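Local coordinates for extracellular solute-binding protein, family 1 (Bifidobacterium longum subsp. infantis ATCC 15697, PDB 3QUF) that probably captures a solute, possibly a carbohydrate, outside the cell and hands it to an ABC-type importer, at residues L104-I115 with K314-N325; S175-Q185 with E253-R263. One frame throughout, in Å; residues are numbered along the deposited sequence.

Interaction 1 of 2, residues L104-I115 with K314-N325; sequences LDISGEDFLDGI and KAAAKKFLAYLN. With SO4 (sulfate ion), chain D.
Phe111 is pressed onto helix 311-324, with Leu321 CB standing over one ring face, 4.1 Å from the ring centroid and 20° off the normal, a CH-pi contact, while Leu321 CD2 packs 3.7 Å from Phe111 CE1. Glu109 CB takes the opposite face. Phe111 CB sits 3.7 Å from Ala322 CB, and chi1 of 63°, which puts CG between the backbone N and the carbonyl carbon, sends the ring back along the helix to Lys318, whose CG lies 3.7 Å from Phe111 CE2. Beyond this the lysine runs out extended, crossing Glu109 at about a right angle, and Lys318 NZ meets Glu109 OE2 from above the carboxylate plane in a 3.0 Å salt bridge. Water 1 joins NZ to the other carboxylate oxygen, and Leu104 CD2 leans on Lys318 CE. With an alanine in place of Lys318, Glu109 would probably lose its positive mate, and Phe111 and Leu104 the outer methylenes that they pack on.

At the helix end, Asn325 ND2 points one N-H at Phe111 O (2.7 Å, 170° at the hydrogen) and the other at Asp113 O (2.9 Å). Both acceptors lie near the amide plane, and Ser343 OG bonds Asn325 OD1, which fixes the amide's rotation. Behind these residues stand two type II turns, Ile106-Glu109 and Leu112-Ile115; in the second, Gly114 N binds a sulfate, probably from the crystallisation liquor. This is loop-on-helix packing in the lobe of a solute-binding protein built on the parallel strands 30-36, 57-63 and 86-89.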
loop_
_atom_site.group_PDB
_atom_site.type_symbol
_atom_site.label_atom_id
_atom_site.label_comp_id
_atom_site.label_asym_id
_atom_site.label_seq_id
_atom_site.Cartn_x
_atom_site.Cartn_y
_atom_site.Cartn_z
ATOM N N LEU A 104 -10.773 15.987 13.262
ATOM C CA LEU A 104 -11.327 15.656 14.573
ATOM C C LEU A 104 -10.625 14.449 15.165
ATOM O O LEU A 104 -10.433 13.469 14.494
ATOM C CB LEU A 104 -12.805 15.323 14.435
ATOM C CG LEU A 104 -13.603 15.007 15.715
ATOM C CD1 LEU A 104 -13.709 16.241 16.575
ATOM C CD2 LEU A 104 -15.034 14.497 15.301
ATOM N N ASP A 105 -10.263 14.532 16.447
ATOM C CA ASP A 105 -9.815 13.334 17.193
ATOM C C ASP A 105 -10.961 12.354 17.371
ATOM O O ASP A 105 -11.952 12.663 18.095
ATOM C CB ASP A 105 -9.304 13.830 18.555
ATOM C CG ASP A 105 -8.845 12.700 19.468
ATOM O OD1 ASP A 105 -8.891 11.527 19.079
ATOM O OD2 ASP A 105 -8.421 13.037 20.616
ATOM N N ILE A 106 -10.857 11.202 16.715
ATOM C CA ILE A 106 -11.877 10.157 16.741
ATOM C C ILE A 106 -11.425 8.948 17.552
ATOM O O ILE A 106 -12.047 7.872 17.518
ATOM C CB ILE A 106 -12.372 9.829 15.323
ATOM C CG1 ILE A 106 -11.214 9.383 14.425
ATOM C CG2 ILE A 106 -13.146 11.059 14.746
ATOM C CD1 ILE A 106 -11.708 8.825 13.067
ATOM N N SER A 107 -10.394 9.154 18.374
ATOM C CA SER A 107 -9.902 8.090 19.262
ATOM C C SER A 107 -11.067 7.486 20.056
ATOM O O SER A 107 -11.884 8.207 20.611
ATOM C CB SER A 107 -8.877 8.637 20.250
ATOM O OG SER A 107 -7.785 9.239 19.596
ATOM N N GLY A 108 -11.099 6.168 20.102
ATOM C CA GLY A 108 -12.040 5.436 20.964
ATOM C C GLY A 108 -13.461 5.318 20.434
ATOM O O GLY A 108 -14.328 4.766 21.115
ATOM N N GLU A 109 -13.737 5.914 19.273
ATOM C CA GLU A 109 -15.108 5.896 18.782
ATOM C C GLU A 109 -15.524 4.458 18.442
ATOM O O GLU A 109 -14.728 3.647 17.937
ATOM C CB GLU A 109 -15.286 6.791 17.559
ATOM C CG GLU A 109 -15.243 8.273 17.866
ATOM C CD GLU A 109 -16.493 8.850 18.544
ATOM O OE1 GLU A 109 -17.541 8.167 18.603
ATOM O OE2 GLU A 109 -16.443 10.029 18.982
ATOM N N ASP A 110 -16.776 4.136 18.740
ATOM C CA ASP A 110 -17.266 2.769 18.527
ATOM C C ASP A 110 -17.260 2.371 17.049
ATOM O O ASP A 110 -17.154 1.182 16.721
ATOM C CB ASP A 110 -18.696 2.617 19.081
ATOM C CG ASP A 110 -18.760 2.635 20.580
ATOM O OD1 ASP A 110 -17.729 2.440 21.272
ATOM O OD2 ASP A 110 -19.894 2.808 21.075
ATOM N N PHE A 111 -17.388 3.335 16.138
ATOM C CA PHE A 111 -17.371 3.035 14.724
ATOM C C PHE A 111 -16.015 2.537 14.185
ATOM O O PHE A 111 -15.919 2.049 13.056
ATOM C CB PHE A 111 -17.926 4.209 13.880
ATOM C CG PHE A 111 -17.129 5.509 13.958
ATOM C CD1 PHE A 111 -15.911 5.661 13.313
ATOM C CD2 PHE A 111 -17.660 6.600 14.611
ATOM C CE1 PHE A 111 -15.219 6.839 13.381
ATOM C CE2 PHE A 111 -16.993 7.778 14.661
ATOM C CZ PHE A 111 -15.770 7.918 14.047
ATOM N N LEU A 112 -14.966 2.621 15.008
ATOM C CA LEU A 112 -13.674 2.057 14.673
ATOM C C LEU A 112 -13.579 0.560 14.925
ATOM O O LEU A 112 -12.631 -0.070 14.500
ATOM C CB LEU A 112 -12.557 2.734 15.444
ATOM C CG LEU A 112 -12.465 4.251 15.356
ATOM C CD1 LEU A 112 -11.390 4.744 16.331
ATOM C CD2 LEU A 112 -12.201 4.689 13.910
ATOM N N ASP A 113 -14.552 -0.021 15.632
ATOM C CA ASP A 113 -14.419 -1.397 16.038
ATOM C C ASP A 113 -14.423 -2.315 14.808
ATOM O O ASP A 113 -15.099 -2.055 13.794
ATOM C CB ASP A 113 -15.498 -1.768 17.058
ATOM C CG ASP A 113 -15.302 -1.085 18.411
ATOM O OD1 ASP A 113 -14.209 -0.568 18.734
ATOM O OD2 ASP A 113 -16.263 -1.111 19.191
ATOM N N GLY A 114 -13.586 -3.357 14.860
ATOM C CA GLY A 114 -13.513 -4.352 13.790
ATOM C C GLY A 114 -12.306 -4.182 12.888
ATOM O O GLY A 114 -11.993 -5.053 12.072
ATOM N N ILE A 115 -11.626 -3.034 13.012
ATOM C CA ILE A 115 -10.452 -2.743 12.218
ATOM C C ILE A 115 -9.234 -2.847 13.109
ATOM O O ILE A 115 -9.154 -2.191 14.158
ATOM C CB ILE A 115 -10.542 -1.302 11.648
ATOM C CG1 ILE A 115 -11.813 -1.133 10.813
ATOM C CG2 ILE A 115 -9.257 -0.920 10.854
ATOM C CD1 ILE A 115 -12.196 0.287 10.485
ATOM N N LYS A 314 -20.966 17.115 13.245
ATOM C CA LYS A 314 -20.046 16.088 13.671
ATOM C C LYS A 314 -20.765 14.777 13.946
ATOM O O LYS A 314 -20.304 13.699 13.539
ATOM C CB LYS A 314 -19.244 16.547 14.877
ATOM C CG LYS A 314 -18.181 17.608 14.474
ATOM C CD LYS A 314 -17.149 17.961 15.557
ATOM C CE LYS A 314 -17.760 18.331 16.851
ATOM N NZ LYS A 314 -16.765 18.345 18.032
ATOM N N ALA A 315 -21.894 14.871 14.623
ATOM C CA ALA A 315 -22.697 13.674 14.933
ATOM C C ALA A 315 -23.147 12.947 13.653
ATOM O O ALA A 315 -23.111 11.729 13.529
ATOM C CB ALA A 315 -23.894 14.061 15.772
ATOM N N ALA A 316 -23.573 13.714 12.662
ATOM C CA ALA A 316 -24.015 13.155 11.398
ATOM C C ALA A 316 -22.834 12.520 10.644
ATOM O O ALA A 316 -22.983 11.463 10.014
ATOM C CB ALA A 316 -24.699 14.241 10.523
ATOM N N ALA A 317 -21.688 13.181 10.656
ATOM C CA ALA A 317 -20.474 12.660 10.021
ATOM C C ALA A 317 -20.022 11.346 10.645
ATOM O O ALA A 317 -19.595 10.420 9.932
ATOM C CB ALA A 317 -19.363 13.741 10.032
ATOM N N LYS A 318 -20.157 11.239 11.964
ATOM C CA LYS A 318 -19.861 9.984 12.642
ATOM C C LYS A 318 -20.800 8.860 12.151
ATOM O O LYS A 318 -20.364 7.701 12.046
ATOM C CB LYS A 318 -19.952 10.135 14.152
ATOM C CG LYS A 318 -18.813 10.987 14.701
ATOM C CD LYS A 318 -18.916 11.186 16.225
ATOM C CE LYS A 318 -17.821 12.061 16.792
ATOM N NZ LYS A 318 -18.083 12.369 18.234
ATOM N N LYS A 319 -22.066 9.192 11.888
ATOM C CA LYS A 319 -22.979 8.183 11.303
ATOM C C LYS A 319 -22.529 7.730 9.912
ATOM O O LYS A 319 -22.683 6.566 9.551
ATOM C CB LYS A 319 -24.417 8.703 11.260
ATOM C CG LYS A 319 -25.070 8.746 12.623
ATOM C CD LYS A 319 -26.551 9.128 12.493
ATOM C CE LYS A 319 -27.274 9.174 13.842
ATOM N NZ LYS A 319 -28.772 9.106 13.653
ATOM N N PHE A 320 -21.956 8.634 9.123
ATOM C CA PHE A 320 -21.414 8.271 7.831
ATOM C C PHE A 320 -20.196 7.345 7.948
ATOM O O PHE A 320 -20.145 6.295 7.304
ATOM C CB PHE A 320 -21.055 9.494 7.011
ATOM C CG PHE A 320 -20.562 9.158 5.639
ATOM C CD1 PHE A 320 -21.417 8.649 4.676
ATOM C CD2 PHE A 320 -19.226 9.322 5.317
ATOM C CE1 PHE A 320 -20.940 8.325 3.435
ATOM C CE2 PHE A 320 -18.756 9.039 4.057
ATOM C CZ PHE A 320 -19.585 8.533 3.117
ATOM N N LEU A 321 -19.282 7.665 8.871
ATOM C CA LEU A 321 -18.127 6.778 9.123
ATOM C C LEU A 321 -18.576 5.422 9.629
ATOM O O LEU A 321 -18.034 4.394 9.209
ATOM C CB LEU A 321 -17.102 7.455 10.034
ATOM C CG LEU A 321 -16.064 8.313 9.264
ATOM C CD1 LEU A 321 -16.603 9.475 8.578
ATOM C CD2 LEU A 321 -14.936 8.785 10.229
ATOM N N ALA A 322 -19.591 5.401 10.470
ATOM C CA ALA A 322 -20.145 4.151 10.963
ATOM C C ALA A 322 -20.736 3.317 9.856
ATOM O O ALA A 322 -20.622 2.094 9.882
ATOM C CB ALA A 322 -21.194 4.419 12.055
ATOM N N TYR A 323 -21.417 3.976 8.906
ATOM C CA TYR A 323 -21.968 3.287 7.747
ATOM C C TYR A 323 -20.892 2.720 6.854
ATOM O O TYR A 323 -21.008 1.596 6.324
ATOM C CB TYR A 323 -22.876 4.245 6.951
ATOM C CG TYR A 323 -23.492 3.572 5.743
ATOM C CD1 TYR A 323 -24.586 2.743 5.878
ATOM C CD2 TYR A 323 -22.952 3.731 4.498
ATOM C CE1 TYR A 323 -25.144 2.124 4.774
ATOM C CE2 TYR A 323 -23.498 3.095 3.373
ATOM C CZ TYR A 323 -24.582 2.294 3.542
ATOM O OH TYR A 323 -25.168 1.654 2.472
ATOM N N LEU A 324 -19.842 3.492 6.633
ATOM C CA LEU A 324 -18.677 3.031 5.855
ATOM C C LEU A 324 -18.129 1.746 6.463
ATOM O O LEU A 324 -17.891 0.762 5.747
ATOM C CB LEU A 324 -17.564 4.083 5.803
ATOM C CG LEU A 324 -17.619 5.175 4.731
ATOM C CD1 LEU A 324 -16.692 6.356 5.096
ATOM C CD2 LEU A 324 -17.243 4.617 3.396
ATOM N N ASN A 325 -17.969 1.750 7.775
ATOM C CA ASN A 325 -17.581 0.542 8.537
ATOM C C ASN A 325 -18.774 -0.269 9.004
ATOM O O ASN A 325 -18.976 -0.481 10.203
ATOM C CB ASN A 325 -16.660 0.887 9.704
ATOM C CG ASN A 325 -16.058 -0.345 10.349
ATOM O OD1 ASN A 325 -16.043 -1.424 9.748
ATOM N ND2 ASN A 325 -15.692 -0.234 11.604
HETATM S S SO4 D . -12.133 -4.550 17.639
HETATM O O1 SO4 D . -11.740 -3.398 16.839
HETATM O O2 SO4 D . -11.096 -4.811 18.636
HETATM O O3 SO4 D . -13.403 -4.279 18.315
HETATM O O4 SO4 D . -12.275 -5.724 16.776
HETATM O O HOH W 1 -19.406 9.752 19.579
#

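Interaction 2 of 2, residues S175-Q185 with E253-R263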
loop_
_atom_site.group_PDB
_atom_site.type_symbol
_atom_site.label_atom_id
_atom_site.label_comp_id
_atom_site.label_asym_id
_atom_site.label_seq_id
_atom_site.Cartn_x
_atom_site.Cartn_y
_atom_site.Cartn_z
ATOM N N SER A 175 15.806 -18.263 -20.052
ATOM C CA SER A 175 14.595 -17.625 -19.594
ATOM C C SER A 175 15.075 -16.529 -18.678
ATOM O O SER A 175 16.238 -16.517 -18.281
ATOM C CB SER A 175 13.741 -18.625 -18.818
ATOM O OG SER A 175 12.394 -18.572 -19.227
ATOM N N THR A 176 14.185 -15.610 -18.349
ATOM C CA THR A 176 14.506 -14.486 -17.478
ATOM C C THR A 176 13.799 -14.736 -16.156
ATOM O O THR A 176 12.598 -14.966 -16.150
ATOM C CB THR A 176 14.016 -13.196 -18.128
ATOM O OG1 THR A 176 14.690 -13.045 -19.397
ATOM C CG2 THR A 176 14.284 -12.003 -17.258
ATOM N N ALA A 177 14.552 -14.707 -15.050
ATOM C CA ALA A 177 13.986 -15.067 -13.756
ATOM C C ALA A 177 12.994 -14.024 -13.277
ATOM O O ALA A 177 11.900 -14.366 -12.825
ATOM C CB ALA A 177 15.101 -15.270 -12.711
ATOM N N PHE A 178 13.384 -12.755 -13.357
ATOM C CA PHE A 178 12.649 -11.683 -12.705
ATOM C C PHE A 178 12.909 -10.353 -13.395
ATOM O O PHE A 178 14.047 -10.035 -13.795
ATOM C CB PHE A 178 13.088 -11.613 -11.237
ATOM C CG PHE A 178 12.443 -10.507 -10.463
ATOM C CD1 PHE A 178 11.057 -10.403 -10.413
ATOM C CD2 PHE A 178 13.204 -9.575 -9.762
ATOM C CE1 PHE A 178 10.450 -9.379 -9.685
ATOM C CE2 PHE A 178 12.615 -8.564 -9.033
ATOM C CZ PHE A 178 11.228 -8.461 -8.992
ATOM N N LEU A 179 11.833 -9.595 -13.571
ATOM C CA LEU A 179 11.926 -8.232 -14.001
ATOM C C LEU A 179 11.024 -7.418 -13.106
ATOM O O LEU A 179 10.002 -7.926 -12.597
ATOM C CB LEU A 179 11.460 -8.076 -15.442
ATOM C CG LEU A 179 12.261 -8.719 -16.536
ATOM C CD1 LEU A 179 11.502 -8.447 -17.837
ATOM C CD2 LEU A 179 13.693 -8.170 -16.593
ATOM N N GLU A 180 11.379 -6.155 -12.926
ATOM C CA GLU A 180 10.572 -5.263 -12.108
ATOM C C GLU A 180 10.555 -3.840 -12.624
ATOM O O GLU A 180 11.511 -3.392 -13.225
ATOM C CB GLU A 180 11.097 -5.290 -10.703
ATOM C CG GLU A 180 10.180 -4.662 -9.684
ATOM C CD GLU A 180 10.554 -5.052 -8.247
ATOM O OE1 GLU A 180 11.740 -5.337 -7.985
ATOM O OE2 GLU A 180 9.656 -5.055 -7.414
ATOM N N ASP A 181 9.429 -3.184 -12.432
ATOM C CA ASP A 181 9.277 -1.769 -12.752
ATOM C C ASP A 181 9.951 -0.936 -11.629
ATOM O O ASP A 181 9.436 -0.890 -10.547
ATOM C CB ASP A 181 7.786 -1.444 -12.851
ATOM C CG ASP A 181 7.503 0.031 -13.096
ATOM O OD1 ASP A 181 8.328 0.722 -13.766
ATOM O OD2 ASP A 181 6.437 0.496 -12.617
ATOM N N PHE A 182 11.137 -0.382 -11.903
ATOM C CA PHE A 182 11.855 0.524 -10.971
ATOM C C PHE A 182 11.604 2.039 -11.229
ATOM O O PHE A 182 12.241 2.875 -10.583
ATOM C CB PHE A 182 13.365 0.300 -11.065
ATOM C CG PHE A 182 13.782 -1.108 -10.875
ATOM C CD1 PHE A 182 13.277 -1.850 -9.817
ATOM C CD2 PHE A 182 14.701 -1.687 -11.717
ATOM C CE1 PHE A 182 13.669 -3.171 -9.627
ATOM C CE2 PHE A 182 15.100 -3.008 -11.541
ATOM C CZ PHE A 182 14.586 -3.748 -10.497
ATOM N N ASN A 183 10.686 2.376 -12.137
ATOM C CA ASN A 183 10.596 3.741 -12.709
ATOM C C ASN A 183 9.705 4.688 -11.977
ATOM O O ASN A 183 9.989 5.877 -11.922
ATOM C CB ASN A 183 10.034 3.684 -14.146
ATOM C CG ASN A 183 11.004 3.122 -15.111
ATOM O OD1 ASN A 183 12.162 2.865 -14.762
ATOM N ND2 ASN A 183 10.560 2.925 -16.347
ATOM N N THR A 184 8.606 4.148 -11.448
ATOM C CA THR A 184 7.467 4.917 -10.965
ATOM C C THR A 184 7.323 4.912 -9.449
ATOM O O THR A 184 6.625 5.747 -8.884
ATOM C CB THR A 184 6.171 4.295 -11.489
ATOM O OG1 THR A 184 6.230 2.871 -11.295
ATOM C CG2 THR A 184 5.994 4.613 -12.973
ATOM N N GLN A 185 7.956 3.943 -8.799
ATOM C CA GLN A 185 7.853 3.818 -7.366
ATOM C C GLN A 185 9.009 3.006 -6.824
ATOM O O GLN A 185 9.734 2.343 -7.583
ATOM C CB GLN A 185 6.521 3.152 -7.004
ATOM C CG GLN A 185 6.373 1.812 -7.655
ATOM C CD GLN A 185 5.045 1.129 -7.368
ATOM O OE1 GLN A 185 4.179 1.662 -6.665
ATOM N NE2 GLN A 185 4.892 -0.060 -7.909
ATOM N N GLU A 253 6.217 -9.462 -20.891
ATOM C CA GLU A 253 7.168 -10.570 -20.827
ATOM C C GLU A 253 6.609 -11.785 -20.079
ATOM O O GLU A 253 6.888 -12.925 -20.434
ATOM C CB GLU A 253 8.490 -10.135 -20.186
ATOM C CG GLU A 253 9.327 -9.208 -21.051
ATOM C CD GLU A 253 9.639 -9.824 -22.383
ATOM O OE1 GLU A 253 10.362 -10.845 -22.393
ATOM O OE2 GLU A 253 9.128 -9.316 -23.408
ATOM N N PHE A 254 5.844 -11.538 -19.015
ATOM C CA PHE A 254 5.242 -12.635 -18.252
ATOM C C PHE A 254 4.210 -13.423 -19.098
ATOM O O PHE A 254 4.282 -14.649 -19.212
ATOM C CB PHE A 254 4.629 -12.089 -16.965
ATOM C CG PHE A 254 4.228 -13.143 -15.994
ATOM C CD1 PHE A 254 5.173 -13.766 -15.198
ATOM C CD2 PHE A 254 2.905 -13.529 -15.891
ATOM C CE1 PHE A 254 4.813 -14.751 -14.295
ATOM C CE2 PHE A 254 2.529 -14.515 -15.003
ATOM C CZ PHE A 254 3.471 -15.113 -14.194
ATOM N N VAL A 255 3.265 -12.690 -19.672
ATOM C CA VAL A 255 2.217 -13.254 -20.514
ATOM C C VAL A 255 2.787 -14.005 -21.750
ATOM O O VAL A 255 2.226 -15.019 -22.199
ATOM C CB VAL A 255 1.183 -12.130 -20.860
ATOM C CG1 VAL A 255 0.302 -12.526 -21.981
ATOM C CG2 VAL A 255 0.341 -11.822 -19.619
ATOM N N SER A 256 3.955 -13.578 -22.237
ATOM C CA SER A 256 4.619 -14.243 -23.357
ATOM C C SER A 256 5.368 -15.531 -22.993
ATOM O O SER A 256 5.888 -16.215 -23.879
ATOM C CB SER A 256 5.604 -13.276 -24.026
ATOM O OG SER A 256 4.921 -12.145 -24.520
ATOM N N GLY A 257 5.445 -15.860 -21.706
ATOM C CA GLY A 257 6.086 -17.094 -21.275
ATOM C C GLY A 257 7.575 -16.968 -21.127
ATOM O O GLY A 257 8.277 -17.975 -21.035
ATOM N N ASN A 258 8.074 -15.730 -21.072
ATOM C CA ASN A 258 9.507 -15.489 -21.038
ATOM C C ASN A 258 10.047 -15.185 -19.652
ATOM O O ASN A 258 11.257 -15.091 -19.497
ATOM C CB ASN A 258 9.874 -14.318 -21.953
ATOM C CG ASN A 258 9.663 -14.628 -23.390
ATOM O OD1 ASN A 258 9.730 -15.788 -23.796
ATOM N ND2 ASN A 258 9.405 -13.591 -24.186
ATOM N N LEU A 259 9.160 -15.077 -18.664
ATOM C CA LEU A 259 9.494 -14.497 -17.355
ATOM C C LEU A 259 9.038 -15.375 -16.191
ATOM O O LEU A 259 7.856 -15.682 -16.057
ATOM C CB LEU A 259 8.851 -13.113 -17.239
ATOM C CG LEU A 259 9.177 -12.304 -15.979
ATOM C CD1 LEU A 259 10.732 -12.107 -15.918
ATOM C CD2 LEU A 259 8.431 -10.966 -15.921
ATOM N N GLY A 260 9.981 -15.744 -15.326
ATOM C CA GLY A 260 9.663 -16.575 -14.172
ATOM C C GLY A 260 8.740 -15.914 -13.161
ATOM O O GLY A 260 7.792 -16.541 -12.658
ATOM N N VAL A 261 9.015 -14.655 -12.847
ATOM C CA VAL A 261 8.387 -13.991 -11.690
ATOM C C VAL A 261 8.217 -12.531 -11.986
ATOM O O VAL A 261 9.129 -11.895 -12.576
ATOM C CB VAL A 261 9.307 -14.074 -10.469
ATOM C CG1 VAL A 261 8.626 -13.380 -9.238
ATOM C CG2 VAL A 261 9.713 -15.512 -10.178
HETATM N N MSE A 262 7.074 -11.982 -11.584
HETATM C CA MSE A 262 6.841 -10.533 -11.598
HETATM C C MSE A 262 6.122 -10.123 -10.327
HETATM O O MSE A 262 5.424 -10.948 -9.737
HETATM C CB MSE A 262 5.970 -10.178 -12.817
HETATM C CG MSE A 262 4.509 -10.537 -12.663
HETATM SE SE MSE A 262 3.411 -9.884 -14.174
HETATM C CE MSE A 262 3.449 -8.057 -13.884
ATOM N N ARG A 263 6.287 -8.862 -9.932
ATOM C CA ARG A 263 5.495 -8.285 -8.878
ATOM C C ARG A 263 4.220 -7.750 -9.508
ATOM O O ARG A 263 4.258 -6.971 -10.457
ATOM C CB ARG A 263 6.292 -7.185 -8.187
ATOM C CG ARG A 263 5.604 -6.539 -7.037
ATOM C CD ARG A 263 4.714 -5.383 -7.424
ATOM N NE ARG A 263 4.269 -4.595 -6.260
ATOM C CZ ARG A 263 3.525 -3.512 -6.340
ATOM N NH1 ARG A 263 3.141 -3.034 -7.523
ATOM N NH2 ARG A 263 3.183 -2.877 -5.230
HETATM O O HOH W 2 13.410 -13.975 -21.420
HETATM O O HOH W 3 7.917 -7.095 -11.279
HETATM O O HOH W 4 1.931 -0.499 -6.047
#
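Glu253, in the last turns of helix 247-255, lays its CG 4.0 Å from Leu179 CD1. The helix then closes in a Schellman motif: Asn258 N bonds Glu253 O, Gly257 N bonds Phe254 O, and Gly257 takes the positive phi. Asn258 turns its carbonyl to the other segment, where its O accepts from Thr176 N at 3.2 Å; water 2 also donates to that oxygen and bonds Thr176 OG1, which has Lys241 as a further partner.

Leu259 pairs with Thr176 in a parallel bridge. CG anti to the backbone N (chi1 -176°) brings Leu259 CD1 over the neighbouring backbone, 3.6 Å from Leu179 N, and against Leu179 CG at 3.8 Å. Gly260 N donates almost straight to Thr176 O (2.9 Å); a CB at this glycine would clash with Ala177 O. Here strand 176-178 is joined alongside strand 259-264 after a run of helices, a beta-alpha-beta crossover in which Leu179, Leu259 and Met262 all touch Val250 of helix 247-255. On its other side, strand 259-264 pairs antiparallel with 135-144.

Past the corner at Gly260, Val261 bridges Phe178, though Val261 N makes just a weak, bent bond to Ala177 O. Val261 O points at the edge of the Phe178 ring, 3.3 Å from CD1; it is buried without a hydrogen-bond partner in the model. Met262, a selenomethionine, sets its CG over a face of Phe254. Next along the chain, water 3 accepts from Arg263 N and donates to Leu179 O (2.6 Å). Farther out, Arg263 NE holds Asn296 OD1, and water 4 links Arg263 NH2 to Gln185 OE1, with the amide and guanidinium planes nearly perpendicular.

In the fold
The two contacts lie on opposite sides of the chain's centre, their own centres 42 Å apart and their nearest atoms about 20 Å. In chain order 104-115 comes first, then both halves of interaction 2, then 314-325, so the chain leaves one lobe, builds much of the other and returns. Interaction 1 packs a loop on helix 311-324; interaction 2 extends a sheet at strand 176-178. Strand 295-305 connects them: it pairs with 86-89 on one side of the molecule and with 135-144, the partner of 259-264, on the other. A strand shared between lobes suits a two-lobed solute-binding protein, whose ligand typically binds in the cleft between lobes.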